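UDP-N-acetylglucosamine 3-dehydrogenase (Acidithiobacillus ferrooxidans, PDB 7BVJ) catalyses the NAD(+)-dependent oxidation of the 3-position of the UDP-N-acetylglucosamine sugar to a ketone, a step toward the diamino sugar of lipid A. Local coordinates at residues Q20-A23 with A24-L28; F51-V54 with D55-L58; A186-D190 with K191-A195. All blocks are in the same frame, centred on the assembly; numbering follows the deposited sequence.

Contact 1: residues Q20-A23 with A24-L28; sequences QKYA and AISQL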
ATOM      1  N   GLN A  20      -9.917 -14.271  -4.968  1.00 23.73           N
ATOM      2  CA  GLN A  20     -10.458 -14.249  -6.330  1.00 25.46           C
ATOM      3  C   GLN A  20      -9.341 -14.095  -7.356  1.00 26.66           C
ATOM      4  O   GLN A  20      -9.320 -14.800  -8.378  1.00 27.97           O
ATOM      5  CB  GLN A  20     -11.480 -13.118  -6.496  1.00 27.12           C
ATOM      6  CG  GLN A  20     -12.723 -13.228  -5.609  1.00 28.43           C
ATOM      7  CD  GLN A  20     -13.714 -12.087  -5.804  1.00 29.99           C
ATOM      8  OE1 GLN A  20     -13.402 -11.068  -6.431  1.00 40.68           O
ATOM      9  NE2 GLN A  20     -14.919 -12.257  -5.270  1.00 28.15           N
ATOM     10  N   LYS A  21      -8.395 -13.184  -7.094  1.00 25.79           N
ATOM     11  CA  LYS A  21      -7.293 -12.984  -8.042  1.00 21.51           C
ATOM     12  C   LYS A  21      -6.461 -14.253  -8.188  1.00 25.40           C
ATOM     13  O   LYS A  21      -6.158 -14.699  -9.311  1.00 32.11           O
ATOM     14  CB  LYS A  21      -6.399 -11.811  -7.604  1.00 28.95           C
ATOM     15  CG  LYS A  21      -7.104 -10.487  -7.370  1.00 24.83           C
ATOM     16  CD  LYS A  21      -8.325 -10.329  -8.269  1.00 30.86           C
ATOM     17  CE  LYS A  21      -8.595  -8.879  -8.591  1.00 32.07           C
ATOM     18  NZ  LYS A  21      -9.658  -8.307  -7.737  1.00 41.43           N
ATOM     19  N   TYR A  22      -6.069 -14.849  -7.055  1.00 28.47           N
ATOM     20  CA  TYR A  22      -5.240 -16.047  -7.132  1.00 23.95           C
ATOM     21  C   TYR A  22      -5.952 -17.151  -7.894  1.00 24.88           C
ATOM     22  O   TYR A  22      -5.323 -17.887  -8.665  1.00 30.11           O
ATOM     23  CB  TYR A  22      -4.860 -16.540  -5.743  1.00 25.75           C
ATOM     24  CG  TYR A  22      -3.731 -15.789  -5.052  1.00 22.74           C
ATOM     25  CD1 TYR A  22      -2.419 -15.886  -5.501  1.00 21.81           C
ATOM     26  CD2 TYR A  22      -3.977 -15.041  -3.910  1.00 22.44           C
ATOM     27  CE1 TYR A  22      -1.387 -15.236  -4.847  1.00 22.02           C
ATOM     28  CE2 TYR A  22      -2.957 -14.375  -3.257  1.00 24.83           C
ATOM     29  CZ  TYR A  22      -1.665 -14.478  -3.728  1.00 20.45           C
ATOM     30  OH  TYR A  22      -0.651 -13.813  -3.082  1.00 20.82           O
ATOM     31  N   ALA A  23      -7.265 -17.285  -7.695  1.00 27.70           N
ATOM     32  CA  ALA A  23      -8.011 -18.310  -8.418  1.00 32.40           C
ATOM     33  C   ALA A  23      -8.007 -18.048  -9.916  1.00 35.09           C
ATOM     34  O   ALA A  23      -8.004 -18.997 -10.715  1.00 22.50           O
ATOM     35  CB  ALA A  23      -9.449 -18.385  -7.907  1.00 28.69           C
ATOM     36  N   ALA A  24      -8.001 -16.772 -10.315  1.00 27.89           N
ATOM     37  CA  ALA A  24      -7.975 -16.484 -11.744  1.00 32.39           C
ATOM     38  C   ALA A  24      -6.598 -16.701 -12.377  1.00 29.83           C
ATOM     39  O   ALA A  24      -6.522 -17.045 -13.562  1.00 30.50           O
ATOM     40  CB  ALA A  24      -8.442 -15.051 -12.005  1.00 30.70           C
ATOM     41  N   ILE A  25      -5.498 -16.502 -11.652  1.00 31.45           N
ATOM     42  CA  ILE A  25      -4.195 -16.471 -12.314  1.00 23.98           C
ATOM     43  C   ILE A  25      -3.227 -17.552 -11.847  1.00 29.33           C
ATOM     44  O   ILE A  25      -2.065 -17.541 -12.267  1.00 28.55           O
ATOM     45  CB  ILE A  25      -3.535 -15.091 -12.167  1.00 29.49           C
ATOM     46  CG1 ILE A  25      -3.007 -14.923 -10.742  1.00 28.11           C
ATOM     47  CG2 ILE A  25      -4.512 -14.002 -12.556  1.00 29.40           C
ATOM     48  CD1 ILE A  25      -2.414 -13.578 -10.521  1.00 37.19           C
ATOM     49  N   SER A  26      -3.648 -18.475 -10.994  1.00 35.20           N
ATOM     50  CA  SER A  26      -2.743 -19.486 -10.445  1.00 25.90           C
ATOM     51  C   SER A  26      -3.588 -20.671 -10.008  1.00 23.73           C
ATOM     52  O   SER A  26      -4.784 -20.737 -10.305  1.00 22.15           O
ATOM     53  CB  SER A  26      -1.904 -18.926  -9.285  1.00 24.82           C
ATOM     54  OG  SER A  26      -2.705 -18.640  -8.127  1.00 22.47           O
ATOM     55  N   GLN A  27      -2.961 -21.601  -9.288  1.00 24.10           N
ATOM     56  CA  GLN A  27      -3.629 -22.812  -8.802  1.00 25.08           C
ATOM     57  C   GLN A  27      -3.945 -22.597  -7.322  1.00 24.90           C
ATOM     58  O   GLN A  27      -3.157 -22.936  -6.432  1.00 24.00           O
ATOM     59  CB  GLN A  27      -2.761 -24.042  -9.038  1.00 25.91           C
ATOM     60  CG  GLN A  27      -2.666 -24.457 -10.509  1.00 26.57           C
ATOM     61  CD  GLN A  27      -1.730 -23.561 -11.314  1.00 27.19           C
ATOM     62  OE1 GLN A  27      -0.545 -23.456 -11.008  1.00 28.09           O
ATOM     63  NE2 GLN A  27      -2.263 -22.912 -12.345  1.00 29.47           N
ATOM     64  N   LEU A  28      -5.098 -21.992  -7.064  1.00 20.07           N
ATOM     65  CA  LEU A  28      -5.512 -21.689  -5.695  1.00 25.36           C
ATOM     66  C   LEU A  28      -5.879 -22.983  -4.981  1.00 23.88           C
ATOM     67  O   LEU A  28      -6.905 -23.591  -5.289  1.00 22.89           O
ATOM     68  CB  LEU A  28      -6.692 -20.724  -5.702  1.00 22.18           C
ATOM     69  CG  LEU A  28      -7.290 -20.288  -4.347  1.00 26.28           C
ATOM     70  CD1 LEU A  28      -6.358 -19.392  -3.546  1.00 24.38           C
ATOM     71  CD2 LEU A  28      -8.643 -19.597  -4.531  1.00 28.39           C
TER
HETATM   72  O   HOH W   1      -7.099 -21.625  -9.140  1.00 30.52           O
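The ring of Tyr22 meets Ser26 at its edge: OG of Ser26 lies in the ring plane, 3.8 Å from CD1 of Tyr22. From elsewhere in the chain, Thr6 and Val8 of strand 5-9 and Ile273 and Phe276 of helix 268-282 touch the Tyr22 side chain, and its OH bonds to Ser65. The serine hydroxyl has a firmer hold on the backbone, donating to Tyr22 O at 2.8 Å with the donor tilted 29° from the carbonyl plane. Its chi1 of 68° sets OG between its own N and carbonyl carbon, which turns it back over the last helical turn; OG is also bonded to Thr6 OG1. Tyr22 O takes weak bonds from the amides of Ile25 and Ser26 as well. With an alanine here in place of Ser26, Tyr22 O would probably keep just those weak amide bonds and Thr6 OG1 would lose this partner. Beyond the turn, Leu28 folds back, its CD1 3.9 Å from Tyr22 CB and its CD2 3.7 Å from Ala23 CB. A water accepts from Leu28 N and donates to the carbonyls of Ala23 and Ser26. This is the helix-to-strand turn of the first beta-alpha-beta unit in the NAD-binding Rossmann fold.

Contact 2: residues F51-V54 with D55-L58; sequences FPSV and DALL
Phe51 lays one ring face against the backbone of Leu57, whose CA stands 3.7 Å from the ring centroid and 13° off the normal, a CH-pi contact. The side chains of the two residues cross at about a right angle, with Leu57 CB 4.0 Å from Phe51 CG, while Ala56 CB reaches Phe51 CD1 at 3.9 Å. This is the tight part of the contact, and both Phe51 and Leu57 are buried: Ala29 of strand 27-32 touches the phenylalanine, and Phe32 and Val64 touch the leucine. Ser53 is the N-cap of helix 54-59, in the Rossmann domain. Its chi1 of 70° brings OG round to accept from Ala56 N at 3.2 Å, tying down an amide of the first turn. Ser53 O takes a long, weak bond from Leu57 N, and the regular helical bond that follows, Leu58 N to Val54 O, measures 2.9 Å. The outer side is looser. Pro52 is exposed and comes no nearer to Ala56 CB than 4.4 Å through its CD, and the exposed Asp55 carboxylate slants across Val54, with OD2 near CG1. Between these extremes, the Val54 and Leu58 side chains lie side by side, pointing the same way, CG2 of Val54 3.8 Å from CD1 of Leu58; Val54 also touches Phe32, and Leu58 reaches Val79.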
ATOM      1  N   PHE A  51      -9.445 -24.687   4.530  1.00 25.49           N
ATOM      2  CA  PHE A  51      -8.581 -25.571   5.296  1.00 21.99           C
ATOM      3  C   PHE A  51      -8.922 -25.530   6.786  1.00 32.02           C
ATOM      4  O   PHE A  51      -9.361 -24.496   7.311  1.00 27.54           O
ATOM      5  CB  PHE A  51      -7.119 -25.191   5.101  1.00 26.00           C
ATOM      6  CG  PHE A  51      -6.544 -25.620   3.766  1.00 22.57           C
ATOM      7  CD1 PHE A  51      -5.824 -26.798   3.653  1.00 30.46           C
ATOM      8  CD2 PHE A  51      -6.711 -24.830   2.634  1.00 27.10           C
ATOM      9  CE1 PHE A  51      -5.280 -27.196   2.415  1.00 35.47           C
ATOM     10  CE2 PHE A  51      -6.162 -25.204   1.402  1.00 29.07           C
ATOM     11  CZ  PHE A  51      -5.450 -26.393   1.294  1.00 30.69           C
ATOM     12  N   PRO A  52      -8.723 -26.648   7.489  1.00 35.88           N
ATOM     13  CA  PRO A  52      -9.029 -26.681   8.923  1.00 32.36           C
ATOM     14  C   PRO A  52      -7.974 -26.029   9.797  1.00 31.42           C
ATOM     15  O   PRO A  52      -8.214 -25.882  10.998  1.00 29.96           O
ATOM     16  CB  PRO A  52      -9.116 -28.179   9.217  1.00 34.91           C
ATOM     17  CG  PRO A  52      -8.142 -28.777   8.247  1.00 34.67           C
ATOM     18  CD  PRO A  52      -8.286 -27.967   6.989  1.00 24.68           C
ATOM     19  N   SER A  53      -6.819 -25.651   9.256  1.00 27.82           N
ATOM     20  CA  SER A  53      -5.792 -24.974  10.044  1.00 31.48           C
ATOM     21  C   SER A  53      -4.862 -24.238   9.090  1.00 28.41           C
ATOM     22  O   SER A  53      -4.809 -24.543   7.895  1.00 25.44           O
ATOM     23  CB  SER A  53      -4.993 -25.951  10.913  1.00 23.86           C
ATOM     24  OG  SER A  53      -4.161 -26.766  10.102  1.00 29.77           O
ATOM     25  N   VAL A  54      -4.132 -23.257   9.635  1.00 30.65           N
ATOM     26  CA  VAL A  54      -3.141 -22.548   8.826  1.00 28.86           C
ATOM     27  C   VAL A  54      -2.067 -23.515   8.340  1.00 30.44           C
ATOM     28  O   VAL A  54      -1.581 -23.408   7.203  1.00 22.77           O
ATOM     29  CB  VAL A  54      -2.537 -21.362   9.603  1.00 24.66           C
ATOM     30  CG1 VAL A  54      -1.758 -21.832  10.803  1.00 32.93           C
ATOM     31  CG2 VAL A  54      -1.626 -20.549   8.699  1.00 25.97           C
ATOM     32  N   ASP A  55      -1.704 -24.499   9.176  1.00 28.70           N
ATOM     33  CA  ASP A  55      -0.591 -25.381   8.831  1.00 31.54           C
ATOM     34  C   ASP A  55      -0.929 -26.263   7.635  1.00 25.48           C
ATOM     35  O   ASP A  55      -0.066 -26.529   6.793  1.00 25.95           O
ATOM     36  CB  ASP A  55      -0.186 -26.226  10.041  1.00 34.34           C
ATOM     37  CG  ASP A  55       0.252 -25.377  11.220  1.00 40.39           C
ATOM     38  OD1 ASP A  55      -0.080 -25.748  12.366  1.00 46.40           O
ATOM     39  OD2 ASP A  55       0.913 -24.327  11.004  1.00 37.29           O
ATOM     40  N   ALA A  56      -2.187 -26.697   7.529  1.00 25.07           N
ATOM     41  CA  ALA A  56      -2.581 -27.562   6.422  1.00 24.20           C
ATOM     42  C   ALA A  56      -2.689 -26.782   5.123  1.00 27.62           C
ATOM     43  O   ALA A  56      -2.410 -27.321   4.041  1.00 26.85           O
ATOM     44  CB  ALA A  56      -3.901 -28.265   6.738  1.00 26.53           C
ATOM     45  N   LEU A  57      -3.117 -25.519   5.201  1.00 28.80           N
ATOM     46  CA  LEU A  57      -2.954 -24.619   4.065  1.00 30.29           C
ATOM     47  C   LEU A  57      -1.492 -24.566   3.635  1.00 21.07           C
ATOM     48  O   LEU A  57      -1.163 -24.818   2.478  1.00 27.02           O
ATOM     49  CB  LEU A  57      -3.467 -23.218   4.413  1.00 29.30           C
ATOM     50  CG  LEU A  57      -3.447 -22.192   3.264  1.00 24.14           C
ATOM     51  CD1 LEU A  57      -4.591 -21.183   3.422  1.00 23.06           C
ATOM     52  CD2 LEU A  57      -2.132 -21.472   3.198  1.00 23.27           C
ATOM     53  N   LEU A  58      -0.598 -24.235   4.569  1.00 22.12           N
ATOM     54  CA  LEU A  58       0.794 -24.023   4.196  1.00 26.49           C
ATOM     55  C   LEU A  58       1.413 -25.285   3.593  1.00 29.97           C
ATOM     56  O   LEU A  58       2.269 -25.188   2.705  1.00 23.82           O
ATOM     57  CB  LEU A  58       1.584 -23.526   5.407  1.00 25.48           C
ATOM     58  CG  LEU A  58       1.233 -22.073   5.764  1.00 25.51           C
ATOM     59  CD1 LEU A  58       1.683 -21.725   7.164  1.00 23.78           C
ATOM     60  CD2 LEU A  58       1.833 -21.086   4.733  1.00 22.07           C
TER

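Contact 3: residues A186-D190 with K191-A195; sequences AAVTD and KADMA
The loop joining strands 177-185 and 194-201, antiparallel neighbours at one end of the mixed sheet in the C-terminal domain, is tied together by the carboxylate of Asp193. One oxygen does the work across the loop: Asp193 OD2 accepts from the backbone amides of two successive residues, Ala187 N at 2.6 Å and Val188 N at 2.7 Å. The two donors approach differently. Val188 N uses the syn lone pair in a nearly straight bond, with an N-H...O angle of 166°, whereas Ala187 N comes on the anti side, 20° out of the carboxylate plane, and its bond is more bent at 138°. With CG of Asp193 anti to its own carbonyl carbon, the carboxylate is directed into the loop, where both amides meet it. The other oxygen, OD1, forms a salt bridge with Arg213 of strand 206-215, so the two ends of the carboxylate are held from separate partners and its rotation is fixed. Val188 CG2 packs across the group, 3.7 Å from Asp193 OD2.

Further round, Thr189 OG1 accepts from Lys191 N at 3.0 Å, closing an ST turn about Asp190. A water sits inside the loop: it accepts from Thr189 N, donates to Lys191 O, bonds with Thr189 OG1 and makes a weak bond to Asp193 OD1. Ala186 CB rests 3.4 Å from Lys191 O. Asp190 and Lys191 are exposed, with OD2 and NZ beyond salt-bridge distance, and Lys191 NZ makes a long, weak ion pair with Glu308. Ala186 and Ala192 touch Leu311 of helix 290-312. Where the loop runs back into the sheet, Asp193 and Met194 both pair with Val185, which makes a classic beta bulge at the start of strand 194-201, within a long-looped beta hairpin.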
ATOM      1  N   ALA A 186      -8.958  15.487  16.416  1.00 24.63           N
ATOM      2  CA  ALA A 186      -9.747  14.382  16.966  1.00 25.44           C
ATOM      3  C   ALA A 186     -11.139  14.907  17.305  1.00 23.93           C
ATOM      4  O   ALA A 186     -11.321  15.605  18.302  1.00 30.34           O
ATOM      5  CB  ALA A 186      -9.060  13.792  18.195  1.00 22.02           C
ATOM      6  N   ALA A 187     -12.128  14.568  16.481  1.00 25.74           N
ATOM      7  CA  ALA A 187     -13.510  14.974  16.723  1.00 28.61           C
ATOM      8  C   ALA A 187     -14.351  13.890  17.399  1.00 27.31           C
ATOM      9  O   ALA A 187     -15.081  14.179  18.351  1.00 25.51           O
ATOM     10  CB  ALA A 187     -14.175  15.383  15.403  1.00 30.09           C
ATOM     11  N   VAL A 188     -14.284  12.651  16.913  1.00 23.99           N
ATOM     12  CA  VAL A 188     -15.174  11.605  17.417  1.00 26.26           C
ATOM     13  C   VAL A 188     -14.646  11.045  18.729  1.00 27.40           C
ATOM     14  O   VAL A 188     -15.393  10.889  19.705  1.00 29.13           O
ATOM     15  CB  VAL A 188     -15.337  10.497  16.360  1.00 36.25           C
ATOM     16  CG1 VAL A 188     -16.219   9.372  16.891  1.00 30.97           C
ATOM     17  CG2 VAL A 188     -15.894  11.076  15.053  1.00 30.17           C
ATOM     18  N   THR A 189     -13.343  10.768  18.772  1.00 21.81           N
ATOM     19  CA  THR A 189     -12.676  10.155  19.910  1.00 26.31           C
ATOM     20  C   THR A 189     -11.425  10.945  20.255  1.00 24.23           C
ATOM     21  O   THR A 189     -11.255  12.074  19.791  1.00 26.94           O
ATOM     22  CB  THR A 189     -12.310   8.693  19.616  1.00 24.10           C
ATOM     23  OG1 THR A 189     -11.339   8.646  18.565  1.00 30.99           O
ATOM     24  CG2 THR A 189     -13.538   7.904  19.195  1.00 27.46           C
ATOM     25  N   ASP A 190     -10.560  10.370  21.092  1.00 24.50           N
ATOM     26  CA  ASP A 190      -9.212  10.880  21.317  1.00 23.54           C
ATOM     27  C   ASP A 190      -8.251  10.567  20.171  1.00 29.24           C
ATOM     28  O   ASP A 190      -7.150  11.135  20.140  1.00 29.19           O
ATOM     29  CB  ASP A 190      -8.656  10.283  22.609  1.00 35.88           C
ATOM     30  CG  ASP A 190      -8.735   8.752  22.631  1.00 38.14           C
ATOM     31  OD1 ASP A 190      -9.731   8.170  22.120  1.00 33.19           O
ATOM     32  OD2 ASP A 190      -7.783   8.130  23.158  1.00 43.80           O
ATOM     33  N   LYS A 191      -8.619   9.652  19.269  1.00 26.75           N
ATOM     34  CA  LYS A 191      -7.796   9.300  18.117  1.00 29.12           C
ATOM     35  C   LYS A 191      -8.028  10.297  16.997  1.00 25.30           C
ATOM     36  O   LYS A 191      -9.156  10.749  16.781  1.00 24.11           O
ATOM     37  CB  LYS A 191      -8.141   7.904  17.597  1.00 22.75           C
ATOM     38  CG  LYS A 191      -7.851   6.790  18.566  1.00 33.86           C
ATOM     39  CD  LYS A 191      -6.384   6.750  18.902  1.00 38.82           C
ATOM     40  CE  LYS A 191      -6.076   5.619  19.858  1.00 37.51           C
ATOM     41  NZ  LYS A 191      -4.792   5.865  20.581  1.00 46.51           N
ATOM     42  N   ALA A 192      -6.964  10.600  16.256  1.00 27.17           N
ATOM     43  CA  ALA A 192      -7.059  11.575  15.178  1.00 22.90           C
ATOM     44  C   ALA A 192      -8.115  11.135  14.175  1.00 21.34           C
ATOM     45  O   ALA A 192      -8.159   9.965  13.780  1.00 24.84           O
ATOM     46  CB  ALA A 192      -5.697  11.737  14.488  1.00 21.97           C
ATOM     47  N   ASP A 193      -8.999  12.060  13.794  1.00 16.74           N
ATOM     48  CA  ASP A 193      -9.868  11.833  12.646  1.00 22.68           C
ATOM     49  C   ASP A 193      -9.302  12.442  11.379  1.00 25.46           C
ATOM     50  O   ASP A 193      -9.706  12.053  10.279  1.00 24.25           O
ATOM     51  CB  ASP A 193     -11.261  12.419  12.881  1.00 22.24           C
ATOM     52  CG  ASP A 193     -12.000  11.740  14.027  1.00 28.55           C
ATOM     53  OD1 ASP A 193     -12.127  10.483  14.032  1.00 27.73           O
ATOM     54  OD2 ASP A 193     -12.451  12.482  14.922  1.00 28.73           O
ATOM     55  N   MET A 194      -8.414  13.413  11.519  1.00 22.30           N
ATOM     56  CA  MET A 194      -7.693  13.937  10.374  1.00 29.04           C
ATOM     57  C   MET A 194      -6.290  14.278  10.837  1.00 20.14           C
ATOM     58  O   MET A 194      -6.078  14.646  11.988  1.00 20.53           O
ATOM     59  CB  MET A 194      -8.386  15.168   9.790  1.00 27.61           C
ATOM     60  CG  MET A 194      -9.062  15.999  10.860  1.00 25.33           C
ATOM     61  SD  MET A 194      -9.855  17.487  10.242  1.00 43.18           S
ATOM     62  CE  MET A 194     -11.404  16.802   9.655  1.00 31.66           C
ATOM     63  N   ALA A 195      -5.328  14.104   9.951  1.00 23.01           N
ATOM     64  CA  ALA A 195      -3.963  14.473  10.268  1.00 24.18           C
ATOM     65  C   ALA A 195      -3.313  15.049   9.021  1.00 24.07           C
ATOM     66  O   ALA A 195      -3.755  14.818   7.895  1.00 17.31           O
ATOM     67  CB  ALA A 195      -3.154  13.289  10.810  1.00 18.53           C
TER
HETATM   68  O   HOH W   2     -11.651  10.298  16.758  1.00 25.22           O

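How the contacts relate
Contacts 1 and 2 belong to the NAD-binding Rossmann domain, their nearest atoms about 7 Å apart, and both involve strand 27-32: contact 1 runs into its start, while contact 2 packs Phe51, Val54 and Leu57 against it. Each is partly buried and mixes apolar packing with a serine at a helix end, but at opposite ends: Ser26 follows a helix and donates to a carbonyl, Ser53 precedes one and accepts from an amide. Contact 3 lies in the C-terminal domain, its centre about 39 Å from the centre of either other contact. It is a surface loop between strands, where a buried carboxylate, backbone amides and a water take over from apolar packing as the main ties.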